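Local coordinates for peptidoglycan-recognition protein-SD (Drosophila melanogaster, PDB 2RKQ) that binds bacterial peptidoglycan as a secreted innate immune receptor and activates the Toll pathway in response to Gram-positive bacteria, at residues I4-W10 with K76-R81; L26-V30 with N93-G99; F62-H68 with G80-R86. Residues are numbered along the deposited sequence.

In the fold
From the N terminus the chain first lays down 4-10, then 26-30, then 62-68 after helix 42-58. Contact 1 closes first, when 76-81 returns to 4-10 and puts strand 4-5 at one edge of the mixed sheet. Contact 3 follows at once, its segment 80-86 sharing Gly80 and Arg81 with contact 1, and 93-99 finally closes contact 2 against 26-30 within the same sheet. Contact 3 is thus nested inside the loop closed by contact 2, while contact 1 crosses both. Contacts 1 and 3 meet in a salt bridge from Arg7 to Asp64; contacts 2 and 3 meet where His68 lies beside Ser97, Leu98 and Gly99.

Contact 1 of 3, residues I4-W10 with K76-R81; sequences IVTRAEW and KVYEGR
Residues 4-5 form a short, weakly bonded strand parallel to strand 77-79, with Val5 opposite Tyr78 (CA-CA 4.6 Å). Ile4 sends CD1 to within 3.6 Å of Val77 CG1; both apolar side chains turn to the face covered by helix 113-128. Val5 makes the two backbone bonds: Val5 N to Val77 O at 2.7 Å and Glu79 N to Val5 O at 2.8 Å. Its branched side chain suits a strand and lies on the other face, CG2 standing 4.2 Å from the Tyr78 ring centroid (CH-pi). At Thr6 the chain leaves the sheet for a turn whose residues 7-9 have helical backbone angles; Thr6 N and OG1 both donate to Glu9 OE2 (3.0 and 2.8 Å). Glu79, extended (chi1, chi2 t), accepts a hydrogen bond from Arg7 N at OE1 (3.0 Å). Arg7 is long enough for NH1 to reach Gly80 O weakly (2.9 Å) while NH2 pairs with Asp64. Trp10, chi1 p, folds back so that NE1 donates to Glu79 O (2.7 Å), and the Tyr78 edge meets its face in an offset edge-to-face pair, planes at 76°. This adds a short edge strand to the mixed sheet of the amidase-type PGRP domain.

Contact 2 of 3, residues L26-V30 with N93-G99; sequences LPRAV and NNDGSLG
The backbone pairing is parallel: strands 28-30 and 97-99 approach to 4.4 Å between axes and cross at -27°, with Arg28 opposite Ser97, Ala29 opposite Leu98 and Val30 opposite Gly99 (CA-CA 4.7, 4.5 and 4.9 Å). Leu98 N donates to Arg28 O and Val30 N to Leu98 O, each at 2.8 Å and nearly straight, whereas Arg28 N reaches Gly96 O by a weak, bent bond of 3.1 Å. Pro27, which has no N-H to offer, turns the corner into the strand and rests CD 3.2 Å from Gly96 O. These are inner strands of the mixed sheet of the amidase-type PGRP domain: 26-33 lies between 97-102 and 136-140. Strand 97-99 is entered through a type II beta turn, Asn94 to Ser97, whose third position suits Gly96 by its positive phi (64/26); a CB there would also press on Pro27 CD. Polar side chains gather beside this turn. Arg28 (chi1 m, chi2 t, chi3 m) bends at chi3 so that NE donates to Ser97 OG (3.0 Å), and Ser97 OG in turn donates to Asp95 O (2.9 Å). One water bridges Arg28 NH2 (2.9 Å) and Asn93 OD1 (2.7 Å). On the other face, small Ala29 and larger Leu98 suit a buried surface covered by helix 113-128; Leu26 CD1 lies 3.8 Å from Leu98 CB.

Contact 3 of 3, residues F62-H68 with G80-R86; sequences FSDIGYH and GRSPSQR
Loops 62-68 and 80-86 of the amidase-type PGRP fold are joined by two backbone bonds just beyond the ends of strands 69-71 and 77-79. Gly80 sits opposite His68 (CA-CA 4.3 Å): Gly80 N donates to His68 O at 2.8 Å, then Arg81 N to Tyr67 O at 2.9 Å. Glycine suits this position because a CB would fall about 2.0 Å from Tyr67 O. Arg81 has the most surface buried here. Extended (chi1 m, then t, t) along 64-66, it spends its donors on backbone carbonyls, NE on Ile65 O (2.8 Å) and NH2 on Asp64 O (3.1 Å). Asp64 OD1 lies well out of the guanidinium plane, 4.5 Å from Arg81 NE, with no N-H pointing at it; OD2 forms a salt bridge with Arg7. His68 (chi1 m, chi2 -80°) swings its ring back to 80-86, where the imidazole N-H at ND1 suits donation to two carbonyls, both weak: Ser82 O (3.1 Å) and Arg81 O (3.4 Å). Ser82 to Gln85 forms a type I turn closed by Gln85 N to Ser82 O (2.8 Å), and Arg81 NH1 reaches Arg86 O (2.8 Å). One water donates to both His68 O (2.8 Å) and Arg81 O (2.7 Å).

Contact 1 of 3, residues I4-W10 with K76-R81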
loop_
_atom_site.group_PDB
_atom_site.type_symbol
_atom_site.label_atom_id
_atom_site.label_comp_id
_atom_site.label_asym_id
_atom_site.label_seq_id
_atom_site.Cartn_x
_atom_site.Cartn_y
_atom_site.Cartn_z
ATOM N N ILE A 4 -7.092 -3.189 11.475
ATOM C CA ILE A 4 -5.879 -3.556 10.752
ATOM C C ILE A 4 -5.606 -5.018 11.069
ATOM O O ILE A 4 -5.600 -5.419 12.235
ATOM C CB ILE A 4 -4.669 -2.695 11.189
ATOM C CG1 ILE A 4 -4.930 -1.190 10.978
ATOM C CG2 ILE A 4 -3.365 -3.145 10.466
ATOM C CD1 ILE A 4 -5.225 -0.808 9.537
ATOM N N VAL A 5 -5.412 -5.825 10.029
ATOM C CA VAL A 5 -4.909 -7.180 10.224
ATOM C C VAL A 5 -3.409 -7.060 10.431
ATOM O O VAL A 5 -2.650 -6.826 9.481
ATOM C CB VAL A 5 -5.203 -8.070 9.023
ATOM C CG1 VAL A 5 -4.669 -9.493 9.270
ATOM C CG2 VAL A 5 -6.707 -8.098 8.707
ATOM N N THR A 6 -2.984 -7.198 11.675
ATOM C CA THR A 6 -1.588 -7.005 12.010
ATOM C C THR A 6 -0.738 -8.104 11.413
ATOM O O THR A 6 -1.237 -9.155 11.000
ATOM C CB THR A 6 -1.367 -6.998 13.512
ATOM O OG1 THR A 6 -1.742 -8.269 14.049
ATOM C CG2 THR A 6 -2.166 -5.873 14.176
ATOM N N ARG A 7 0.561 -7.840 11.362
ATOM C CA ARG A 7 1.500 -8.801 10.817
ATOM C C ARG A 7 1.304 -10.174 11.442
ATOM O O ARG A 7 1.286 -11.177 10.741
ATOM C CB ARG A 7 2.934 -8.320 11.037
ATOM C CG ARG A 7 3.292 -7.022 10.296
ATOM C CD ARG A 7 4.736 -6.645 10.570
ATOM N NE ARG A 7 5.666 -7.562 9.899
ATOM C CZ ARG A 7 6.236 -7.312 8.715
ATOM N NH1 ARG A 7 5.959 -6.202 8.043
ATOM N NH2 ARG A 7 7.092 -8.186 8.192
ATOM N N ALA A 8 1.152 -10.229 12.768
ATOM C CA ALA A 8 0.968 -11.529 13.424
ATOM C C ALA A 8 -0.304 -12.232 12.944
ATOM O O ALA A 8 -0.336 -13.462 12.780
ATOM C CB ALA A 8 0.946 -11.371 14.942
ATOM N N GLU A 9 -1.351 -11.442 12.719
ATOM C CA GLU A 9 -2.652 -11.979 12.296
ATOM C C GLU A 9 -2.652 -12.558 10.888
ATOM O O GLU A 9 -3.487 -13.403 10.577
ATOM C CB GLU A 9 -3.742 -10.919 12.437
ATOM C CG GLU A 9 -4.133 -10.625 13.880
ATOM C CD GLU A 9 -5.053 -9.425 13.957
ATOM O OE1 GLU A 9 -6.284 -9.625 13.950
ATOM O OE2 GLU A 9 -4.546 -8.293 13.991
ATOM N N TRP A 10 -1.717 -12.127 10.035
ATOM C CA TRP A 10 -1.537 -12.807 8.770
ATOM C C TRP A 10 -0.311 -13.710 8.711
ATOM O O TRP A 10 0.063 -14.198 7.646
ATOM C CB TRP A 10 -1.618 -11.849 7.570
ATOM C CG TRP A 10 -0.638 -10.691 7.481
ATOM C CD1 TRP A 10 -0.830 -9.420 7.939
ATOM C CD2 TRP A 10 0.594 -10.672 6.744
ATOM N NE1 TRP A 10 0.239 -8.616 7.585
ATOM C CE2 TRP A 10 1.129 -9.364 6.858
ATOM C CE3 TRP A 10 1.315 -11.641 6.018
ATOM C CZ2 TRP A 10 2.333 -8.992 6.275
ATOM C CZ3 TRP A 10 2.515 -11.266 5.428
ATOM C CH2 TRP A 10 3.014 -9.948 5.555
ATOM N N LYS A 76 -10.368 -5.907 3.737
ATOM C CA LYS A 76 -9.518 -5.841 4.930
ATOM C C LYS A 76 -8.197 -5.168 4.629
ATOM O O LYS A 76 -7.656 -5.293 3.531
ATOM C CB LYS A 76 -9.278 -7.232 5.509
ATOM C CG LYS A 76 -10.524 -7.771 6.210
ATOM C CD LYS A 76 -10.233 -9.023 7.010
ATOM C CE LYS A 76 -11.445 -9.407 7.867
ATOM N NZ LYS A 76 -11.141 -10.553 8.735
ATOM N N VAL A 77 -7.683 -4.471 5.637
ATOM C CA VAL A 77 -6.414 -3.760 5.528
ATOM C C VAL A 77 -5.391 -4.569 6.306
ATOM O O VAL A 77 -5.602 -4.867 7.478
ATOM C CB VAL A 77 -6.482 -2.366 6.140
ATOM C CG1 VAL A 77 -5.096 -1.709 6.079
ATOM C CG2 VAL A 77 -7.548 -1.513 5.432
ATOM N N TYR A 78 -4.318 -4.959 5.615
ATOM C CA TYR A 78 -3.236 -5.757 6.198
ATOM C C TYR A 78 -2.018 -4.890 6.442
ATOM O O TYR A 78 -1.602 -4.102 5.588
ATOM C CB TYR A 78 -2.875 -6.923 5.274
ATOM C CG TYR A 78 -4.015 -7.871 5.073
ATOM C CD1 TYR A 78 -5.022 -7.581 4.157
ATOM C CD2 TYR A 78 -4.103 -9.043 5.812
ATOM C CE1 TYR A 78 -6.109 -8.425 3.986
ATOM C CE2 TYR A 78 -5.190 -9.910 5.662
ATOM C CZ TYR A 78 -6.194 -9.591 4.743
ATOM O OH TYR A 78 -7.281 -10.427 4.586
ATOM N N GLU A 79 -1.437 -5.056 7.613
ATOM C CA GLU A 79 -0.243 -4.323 7.992
ATOM C C GLU A 79 1.015 -4.868 7.315
ATOM O O GLU A 79 1.257 -6.077 7.332
ATOM C CB GLU A 79 -0.049 -4.445 9.494
ATOM C CG GLU A 79 1.167 -3.709 9.994
ATOM C CD GLU A 79 1.373 -3.887 11.483
ATOM O OE1 GLU A 79 0.961 -4.934 12.046
ATOM O OE2 GLU A 79 1.967 -2.964 12.072
ATOM N N GLY A 80 1.785 -3.956 6.729
ATOM C CA GLY A 80 3.091 -4.273 6.143
ATOM C C GLY A 80 4.197 -3.668 6.987
ATOM O O GLY A 80 4.234 -3.851 8.214
ATOM N N ARG A 81 5.114 -2.946 6.339
ATOM C CA ARG A 81 6.150 -2.219 7.091
ATOM C C ARG A 81 5.561 -1.157 7.993
ATOM O O ARG A 81 4.488 -0.624 7.717
ATOM C CB ARG A 81 7.120 -1.517 6.145
ATOM C CG ARG A 81 7.867 -2.454 5.256
ATOM C CD ARG A 81 8.780 -1.701 4.284
ATOM N NE ARG A 81 9.349 -2.699 3.385
ATOM C CZ ARG A 81 10.553 -2.632 2.810
ATOM N NH1 ARG A 81 11.357 -1.581 2.985
ATOM N NH2 ARG A 81 10.952 -3.648 2.044
#

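Contact 2 of 3, residues L26-V30 with N93-G99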
loop_
_atom_site.group_PDB
_atom_site.type_symbol
_atom_site.label_atom_id
_atom_site.label_comp_id
_atom_site.label_asym_id
_atom_site.label_seq_id
_atom_site.Cartn_x
_atom_site.Cartn_y
_atom_site.Cartn_z
ATOM N N LEU A 26 4.291 11.215 7.594
ATOM C CA LEU A 26 4.838 11.212 6.251
ATOM C C LEU A 26 4.122 12.211 5.371
ATOM O O LEU A 26 2.906 12.346 5.477
ATOM C CB LEU A 26 4.707 9.827 5.645
ATOM C CG LEU A 26 5.383 8.724 6.450
ATOM C CD1 LEU A 26 4.912 7.364 5.990
ATOM C CD2 LEU A 26 6.905 8.835 6.361
ATOM N N PRO A 27 4.873 12.939 4.526
ATOM C CA PRO A 27 4.219 13.920 3.659
ATOM C C PRO A 27 3.380 13.380 2.507
ATOM O O PRO A 27 2.579 14.141 1.959
ATOM C CB PRO A 27 5.365 14.777 3.128
ATOM C CG PRO A 27 6.608 14.242 3.694
ATOM C CD PRO A 27 6.345 13.010 4.461
ATOM N N ARG A 28 3.552 12.106 2.143
ATOM C CA ARG A 28 2.905 11.569 0.938
ATOM C C ARG A 28 2.317 10.200 1.184
ATOM O O ARG A 28 2.840 9.443 1.994
ATOM C CB ARG A 28 3.904 11.435 -0.220
ATOM C CG ARG A 28 4.826 12.608 -0.368
ATOM C CD ARG A 28 5.500 12.589 -1.717
ATOM N NE ARG A 28 6.406 11.461 -1.923
ATOM C CZ ARG A 28 7.484 11.540 -2.713
ATOM N NH1 ARG A 28 7.779 12.679 -3.327
ATOM N NH2 ARG A 28 8.275 10.492 -2.873
ATOM N N ALA A 29 1.231 9.901 0.472
ATOM C CA ALA A 29 0.681 8.541 0.394
ATOM C C ALA A 29 0.674 8.130 -1.061
ATOM O O ALA A 29 0.322 8.928 -1.925
ATOM C CB ALA A 29 -0.732 8.501 0.963
ATOM N N VAL A 30 1.099 6.897 -1.325
ATOM C CA VAL A 30 1.238 6.405 -2.682
ATOM C C VAL A 30 0.360 5.174 -2.827
ATOM O O VAL A 30 0.475 4.248 -2.045
ATOM C CB VAL A 30 2.714 6.058 -3.020
ATOM C CG1 VAL A 30 2.816 5.412 -4.401
ATOM C CG2 VAL A 30 3.548 7.330 -3.017
ATOM N N ASN A 93 12.281 7.475 -4.925
ATOM C CA ASN A 93 11.065 8.136 -4.458
ATOM C C ASN A 93 10.370 7.429 -3.299
ATOM O O ASN A 93 9.242 7.750 -2.956
ATOM C CB ASN A 93 10.107 8.352 -5.633
ATOM C CG ASN A 93 10.697 9.273 -6.679
ATOM O OD1 ASN A 93 11.325 10.282 -6.352
ATOM N ND2 ASN A 93 10.521 8.918 -7.946
ATOM N N ASN A 94 11.060 6.468 -2.688
ATOM C CA ASN A 94 10.519 5.816 -1.504
ATOM C C ASN A 94 10.392 6.799 -0.348
ATOM O O ASN A 94 9.528 6.645 0.508
ATOM C CB ASN A 94 11.429 4.664 -1.068
ATOM C CG ASN A 94 11.242 3.422 -1.903
ATOM O OD1 ASN A 94 10.126 3.103 -2.305
ATOM N ND2 ASN A 94 12.336 2.711 -2.176
ATOM N N ASP A 95 11.259 7.800 -0.305
ATOM C CA ASP A 95 11.333 8.681 0.853
ATOM C C ASP A 95 10.001 9.356 1.155
ATOM O O ASP A 95 9.295 9.810 0.254
ATOM C CB ASP A 95 12.383 9.766 0.643
ATOM C CG ASP A 95 13.804 9.221 0.609
ATOM O OD1 ASP A 95 13.975 7.982 0.585
ATOM O OD2 ASP A 95 14.746 10.043 0.587
ATOM N N GLY A 96 9.682 9.435 2.435
ATOM C CA GLY A 96 8.559 10.220 2.924
ATOM C C GLY A 96 7.196 9.756 2.451
ATOM O O GLY A 96 6.261 10.552 2.408
ATOM N N SER A 97 7.076 8.474 2.125
ATOM C CA SER A 97 5.872 8.006 1.447
ATOM C C SER A 97 5.256 6.802 2.119
ATOM O O SER A 97 5.922 5.802 2.323
ATOM C CB SER A 97 6.213 7.648 0.002
ATOM O OG SER A 97 6.798 8.770 -0.649
ATOM N N LEU A 98 3.975 6.912 2.432
ATOM C CA LEU A 98 3.210 5.787 2.921
ATOM C C LEU A 98 2.687 5.002 1.730
ATOM O O LEU A 98 1.898 5.521 0.939
ATOM C CB LEU A 98 2.025 6.309 3.732
ATOM C CG LEU A 98 1.221 5.248 4.468
ATOM C CD1 LEU A 98 2.038 4.698 5.650
ATOM C CD2 LEU A 98 -0.081 5.862 4.953
ATOM N N GLY A 99 3.128 3.753 1.582
ATOM C CA GLY A 99 2.731 2.945 0.422
ATOM C C GLY A 99 1.574 2.037 0.769
ATOM O O GLY A 99 1.663 1.220 1.708
HETATM O O HOH W 1 10.616 11.685 -4.142
#

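Contact 3 of 3, residues F62-H68 with G80-R86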
loop_
_atom_site.group_PDB
_atom_site.type_symbol
_atom_site.label_atom_id
_atom_site.label_comp_id
_atom_site.label_asym_id
_atom_site.label_seq_id
_atom_site.Cartn_x
_atom_site.Cartn_y
_atom_site.Cartn_z
ATOM N N PHE A 62 13.892 -7.860 -1.408
ATOM C CA PHE A 62 13.526 -6.808 -0.444
ATOM C C PHE A 62 13.707 -7.336 0.972
ATOM O O PHE A 62 13.644 -8.555 1.195
ATOM C CB PHE A 62 12.059 -6.380 -0.602
ATOM C CG PHE A 62 11.736 -5.683 -1.888
ATOM C CD1 PHE A 62 10.404 -5.440 -2.206
ATOM C CD2 PHE A 62 12.734 -5.234 -2.764
ATOM C CE1 PHE A 62 10.069 -4.773 -3.380
ATOM C CE2 PHE A 62 12.401 -4.564 -3.960
ATOM C CZ PHE A 62 11.057 -4.352 -4.260
ATOM N N SER A 63 13.929 -6.423 1.920
ATOM C CA SER A 63 14.000 -6.787 3.321
ATOM C C SER A 63 12.678 -7.257 3.910
ATOM O O SER A 63 12.675 -7.906 4.952
ATOM C CB SER A 63 14.512 -5.618 4.146
ATOM O OG SER A 63 15.800 -5.239 3.682
ATOM N N ASP A 64 11.568 -6.890 3.265
ATOM C CA ASP A 64 10.229 -7.179 3.790
ATOM C C ASP A 64 9.284 -6.929 2.655
ATOM O O ASP A 64 9.690 -6.414 1.610
ATOM C CB ASP A 64 9.944 -6.225 4.960
ATOM C CG ASP A 64 8.696 -6.577 5.761
ATOM O OD1 ASP A 64 8.287 -5.694 6.532
ATOM O OD2 ASP A 64 8.158 -7.699 5.640
ATOM N N ILE A 65 8.020 -7.299 2.844
ATOM C CA ILE A 65 6.975 -6.839 1.934
ATOM C C ILE A 65 7.138 -5.324 1.752
ATOM O O ILE A 65 7.493 -4.625 2.687
ATOM C CB ILE A 65 5.585 -7.229 2.477
ATOM C CG1 ILE A 65 4.531 -7.167 1.375
ATOM C CG2 ILE A 65 5.249 -6.480 3.805
ATOM C CD1 ILE A 65 3.265 -7.913 1.784
ATOM N N GLY A 66 6.915 -4.830 0.538
ATOM C CA GLY A 66 7.374 -3.486 0.185
ATOM C C GLY A 66 6.514 -2.331 0.633
ATOM O O GLY A 66 6.928 -1.176 0.564
ATOM N N TYR A 67 5.299 -2.646 1.064
ATOM C CA TYR A 67 4.282 -1.637 1.372
ATOM C C TYR A 67 4.005 -1.545 2.856
ATOM O O TYR A 67 4.301 -2.475 3.626
ATOM C CB TYR A 67 2.984 -1.985 0.622
ATOM C CG TYR A 67 3.187 -1.947 -0.864
ATOM C CD1 TYR A 67 3.317 -3.106 -1.600
ATOM C CD2 TYR A 67 3.284 -0.733 -1.528
ATOM C CE1 TYR A 67 3.541 -3.047 -2.956
ATOM C CE2 TYR A 67 3.521 -0.668 -2.875
ATOM C CZ TYR A 67 3.633 -1.820 -3.585
ATOM O OH TYR A 67 3.860 -1.713 -4.941
ATOM N N HIS A 68 3.433 -0.406 3.260
ATOM C CA HIS A 68 3.012 -0.203 4.639
ATOM C C HIS A 68 1.672 -0.825 4.944
ATOM O O HIS A 68 1.441 -1.288 6.074
ATOM C CB HIS A 68 2.998 1.283 4.969
ATOM C CG HIS A 68 4.311 1.925 4.692
ATOM N ND1 HIS A 68 5.387 1.836 5.546
ATOM C CD2 HIS A 68 4.757 2.569 3.591
ATOM C CE1 HIS A 68 6.429 2.433 4.993
ATOM N NE2 HIS A 68 6.069 2.892 3.810
ATOM N N GLY A 80 1.785 -3.956 6.729
ATOM C CA GLY A 80 3.091 -4.273 6.143
ATOM C C GLY A 80 4.197 -3.668 6.987
ATOM O O GLY A 80 4.234 -3.851 8.214
ATOM N N ARG A 81 5.114 -2.946 6.339
ATOM C CA ARG A 81 6.150 -2.219 7.091
ATOM C C ARG A 81 5.561 -1.157 7.993
ATOM O O ARG A 81 4.488 -0.624 7.717
ATOM C CB ARG A 81 7.120 -1.517 6.145
ATOM C CG ARG A 81 7.867 -2.454 5.256
ATOM C CD ARG A 81 8.780 -1.701 4.284
ATOM N NE ARG A 81 9.349 -2.699 3.385
ATOM C CZ ARG A 81 10.553 -2.632 2.810
ATOM N NH1 ARG A 81 11.357 -1.581 2.985
ATOM N NH2 ARG A 81 10.952 -3.648 2.044
ATOM N N SER A 82 6.280 -0.819 9.067
ATOM C CA SER A 82 5.911 0.306 9.899
ATOM C C SER A 82 6.008 1.604 9.106
ATOM O O SER A 82 6.909 1.740 8.281
ATOM C CB SER A 82 6.874 0.412 11.075
ATOM O OG SER A 82 6.581 1.573 11.824
ATOM N N PRO A 83 5.107 2.571 9.357
ATOM C CA PRO A 83 5.262 3.857 8.697
ATOM C C PRO A 83 6.599 4.551 8.942
ATOM O O PRO A 83 6.966 5.424 8.151
ATOM C CB PRO A 83 4.111 4.687 9.282
ATOM C CG PRO A 83 3.092 3.670 9.650
ATOM C CD PRO A 83 3.880 2.534 10.183
ATOM N N SER A 84 7.315 4.192 10.015
ATOM C CA SER A 84 8.646 4.772 10.236
ATOM C C SER A 84 9.760 3.969 9.582
ATOM O O SER A 84 10.945 4.195 9.852
ATOM C CB SER A 84 8.985 4.956 11.729
ATOM O OG SER A 84 7.856 5.181 12.538
ATOM N N GLN A 85 9.382 3.002 8.748
ATOM C CA GLN A 85 10.354 2.256 7.952
ATOM C C GLN A 85 10.117 2.604 6.494
ATOM O O GLN A 85 8.997 2.490 6.007
ATOM C CB GLN A 85 10.190 0.734 8.146
ATOM C CG GLN A 85 10.611 0.252 9.521
ATOM C CD GLN A 85 10.306 -1.220 9.757
ATOM O OE1 GLN A 85 11.124 -1.952 10.344
ATOM N NE2 GLN A 85 9.119 -1.655 9.372
ATOM N N ARG A 86 11.174 2.989 5.791
ATOM C CA ARG A 86 11.064 3.282 4.366
ATOM C C ARG A 86 10.462 2.091 3.634
ATOM O O ARG A 86 10.756 0.934 3.960
ATOM C CB ARG A 86 12.449 3.612 3.806
ATOM C CG ARG A 86 12.397 4.141 2.389
ATOM C CD ARG A 86 13.803 4.312 1.835
ATOM N NE ARG A 86 14.482 5.437 2.464
ATOM C CZ ARG A 86 15.799 5.585 2.570
ATOM N NH1 ARG A 86 16.633 4.649 2.125
ATOM N NH2 ARG A 86 16.276 6.674 3.155
HETATM O O HOH W 2 2.004 -0.084 8.575
#